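Local coordinates for vacuolar protein-sorting-associated protein 25 (Homo sapiens, PDB 3HTU), which serves as a subunit of the ESCRT-II complex, which is required for multivesicular body formation and for sorting endosomal cargo into these bodies, at residues Y31-G36 / A50-A55. Residues are numbered along the deposited sequence; the frame is centred on the assembly and turned at random.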
loop_
_atom_site.group_PDB
_atom_site.type_symbol
_atom_site.label_atom_id
_atom_site.label_comp_id
_atom_site.label_asym_id
_atom_site.label_seq_id
_atom_site.Cartn_x
_atom_site.Cartn_y
_atom_site.Cartn_z
ATOM N N TYR A 31 -3.301 2.274 -0.676
ATOM C CA TYR A 31 -4.584 1.560 -0.828
ATOM C C TYR A 31 -4.399 0.064 -1.036
ATOM O O TYR A 31 -5.039 -0.729 -0.355
ATOM C CB TYR A 31 -5.416 2.145 -1.964
ATOM C CG TYR A 31 -6.764 1.465 -2.179
ATOM C CD1 TYR A 31 -7.866 1.787 -1.394
ATOM C CD2 TYR A 31 -6.925 0.517 -3.184
ATOM C CE1 TYR A 31 -9.119 1.170 -1.605
ATOM C CE2 TYR A 31 -8.155 -0.120 -3.397
ATOM C CZ TYR A 31 -9.247 0.215 -2.607
ATOM O OH TYR A 31 -10.458 -0.414 -2.839
ATOM N N GLU A 32 -3.534 -0.331 -1.971
ATOM C CA GLU A 32 -3.423 -1.752 -2.319
ATOM C C GLU A 32 -2.840 -2.615 -1.213
ATOM O O GLU A 32 -3.099 -3.818 -1.179
ATOM C CB GLU A 32 -2.670 -1.969 -3.630
ATOM C CG GLU A 32 -1.146 -1.930 -3.499
ATOM C CD GLU A 32 -0.493 -2.125 -4.826
ATOM O OE1 GLU A 32 0.216 -1.216 -5.272
ATOM O OE2 GLU A 32 -0.737 -3.169 -5.451
ATOM N N LEU A 33 -2.070 -2.013 -0.308
ATOM C CA LEU A 33 -1.577 -2.737 0.865
ATOM C C LEU A 33 -2.705 -3.161 1.793
ATOM O O LEU A 33 -2.621 -4.217 2.415
ATOM C CB LEU A 33 -0.545 -1.920 1.666
ATOM C CG LEU A 33 0.897 -1.911 1.130
ATOM C CD1 LEU A 33 1.806 -0.976 1.958
ATOM C CD2 LEU A 33 1.525 -3.298 1.052
ATOM N N THR A 34 -3.740 -2.337 1.898
ATOM C CA THR A 34 -4.837 -2.622 2.831
ATOM C C THR A 34 -6.135 -3.104 2.169
ATOM O O THR A 34 -6.954 -3.761 2.820
ATOM C CB THR A 34 -5.138 -1.418 3.731
ATOM O OG1 THR A 34 -5.362 -0.247 2.924
ATOM C CG2 THR A 34 -3.965 -1.194 4.716
ATOM N N ASN A 35 -6.337 -2.767 0.895
ATOM C CA ASN A 35 -7.583 -3.118 0.188
ATOM C C ASN A 35 -7.360 -3.853 -1.137
ATOM O O ASN A 35 -8.321 -4.084 -1.892
ATOM C CB ASN A 35 -8.452 -1.885 -0.093
ATOM C CG ASN A 35 -8.670 -0.998 1.126
ATOM O OD1 ASN A 35 -9.702 -1.078 1.785
ATOM N ND2 ASN A 35 -7.726 -0.113 1.393
ATOM N N GLY A 36 -6.113 -4.220 -1.424
ATOM C CA GLY A 36 -5.785 -4.913 -2.675
ATOM C C GLY A 36 -6.156 -6.388 -2.652
ATOM O O GLY A 36 -6.692 -6.883 -1.658
ATOM N N ALA A 50 -4.499 5.824 8.537
ATOM C CA ALA A 50 -3.798 6.552 9.598
ATOM C C ALA A 50 -2.779 5.675 10.320
ATOM O O ALA A 50 -1.645 6.090 10.540
ATOM C CB ALA A 50 -4.786 7.156 10.583
ATOM N N THR A 51 -3.189 4.461 10.672
ATOM C CA THR A 51 -2.342 3.527 11.394
ATOM C C THR A 51 -1.295 2.917 10.451
ATOM O O THR A 51 -0.165 2.684 10.859
ATOM C CB THR A 51 -3.183 2.416 12.062
ATOM O OG1 THR A 51 -4.146 3.006 12.956
ATOM C CG2 THR A 51 -2.292 1.462 12.853
ATOM N N LEU A 52 -1.691 2.677 9.199
ATOM C CA LEU A 52 -0.799 2.204 8.151
ATOM C C LEU A 52 0.359 3.172 7.927
ATOM O O LEU A 52 1.497 2.745 7.785
ATOM C CB LEU A 52 -1.573 2.013 6.840
ATOM C CG LEU A 52 -0.760 1.664 5.597
ATOM C CD1 LEU A 52 -0.245 0.236 5.707
ATOM C CD2 LEU A 52 -1.580 1.872 4.310
ATOM N N LEU A 53 0.065 4.466 7.869
ATOM C CA LEU A 53 1.127 5.463 7.747
ATOM C C LEU A 53 2.113 5.475 8.916
ATOM O O LEU A 53 3.316 5.645 8.707
ATOM C CB LEU A 53 0.568 6.858 7.499
ATOM C CG LEU A 53 0.443 7.171 6.009
ATOM C CD1 LEU A 53 -0.417 8.391 5.813
ATOM C CD2 LEU A 53 1.821 7.309 5.311
ATOM N N ARG A 54 1.610 5.307 10.140
ATOM C CA ARG A 54 2.486 5.219 11.306
ATOM C C ARG A 54 3.332 3.924 11.297
ATOM O O ARG A 54 4.464 3.914 11.783
ATOM C CB ARG A 54 1.697 5.361 12.616
ATOM C CG ARG A 54 0.781 6.603 12.711
ATOM C CD ARG A 54 1.474 7.868 13.238
ATOM N NE ARG A 54 0.473 8.854 13.684
ATOM C CZ ARG A 54 0.735 10.060 14.191
ATOM N NH1 ARG A 54 1.990 10.486 14.341
ATOM N NH2 ARG A 54 -0.271 10.850 14.556
ATOM N N ALA A 55 2.769 2.840 10.762
ATOM C CA ALA A 55 3.505 1.596 10.580
ATOM C C ALA A 55 4.651 1.839 9.594
ATOM O O ALA A 55 5.788 1.437 9.845
ATOM C CB ALA A 55 2.597 0.499 10.054
#
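In the second winged-helix domain of VPS25, the short helix 30-35 packs against the longer helix 49-61, and Leu52 is the side chain that bridges them, meeting Thr34 and Leu33. The nearest backbones, at Thr34 and Leu52, are 8.2 Å apart between their CA atoms, and every close approach between 31-36 and 50-55 is between side-chain methyls. The join is small, burying 132 Å² in total, and wholly apolar. Thr34 and Leu52 meet tip to tip: CG2 of Thr34 lies 3.9 Å from Leu52 CD2 and 4.1 Å from Leu52 CD1, so one methyl sits against both branches of the leucine fork. Leu52 extends across because its CG stands anti to the backbone N (chi1 174°). A looser touch, 4.4 Å between Leu33 CD1 and Leu52 CD1, involves one branch of the leucine and comes from the residue just before Thr34.

Behind Thr34 the helix is drawing to its end, and the carbonyl of Tyr31 collects several donors there. Tyr31 O accepts from Thr34 N, from Asn35 N at 2.7 Å, and from the side-chain ND2 of Asn35. This last bond is 3.3 Å from ND2 to Tyr31 O, with an N-H...O angle of 162°; it lies in the carbonyl plane on a lone pair, tying the amide back over the last turn. The CB of Asn35 meanwhile rests on one face of the Tyr31 ring, toward its rim. Gly36 then leaves helical geometry.

Around this pair, Leu47 touches both Thr34 and Leu52 from the connecting loop, and Leu30, at the start of helix 30-35, also packs on Leu52. Ile14 of helix 7-19 covers Leu52 as well, while Leu33, resting on Val76 and Phe78, links helix 30-35 to strand 75-78.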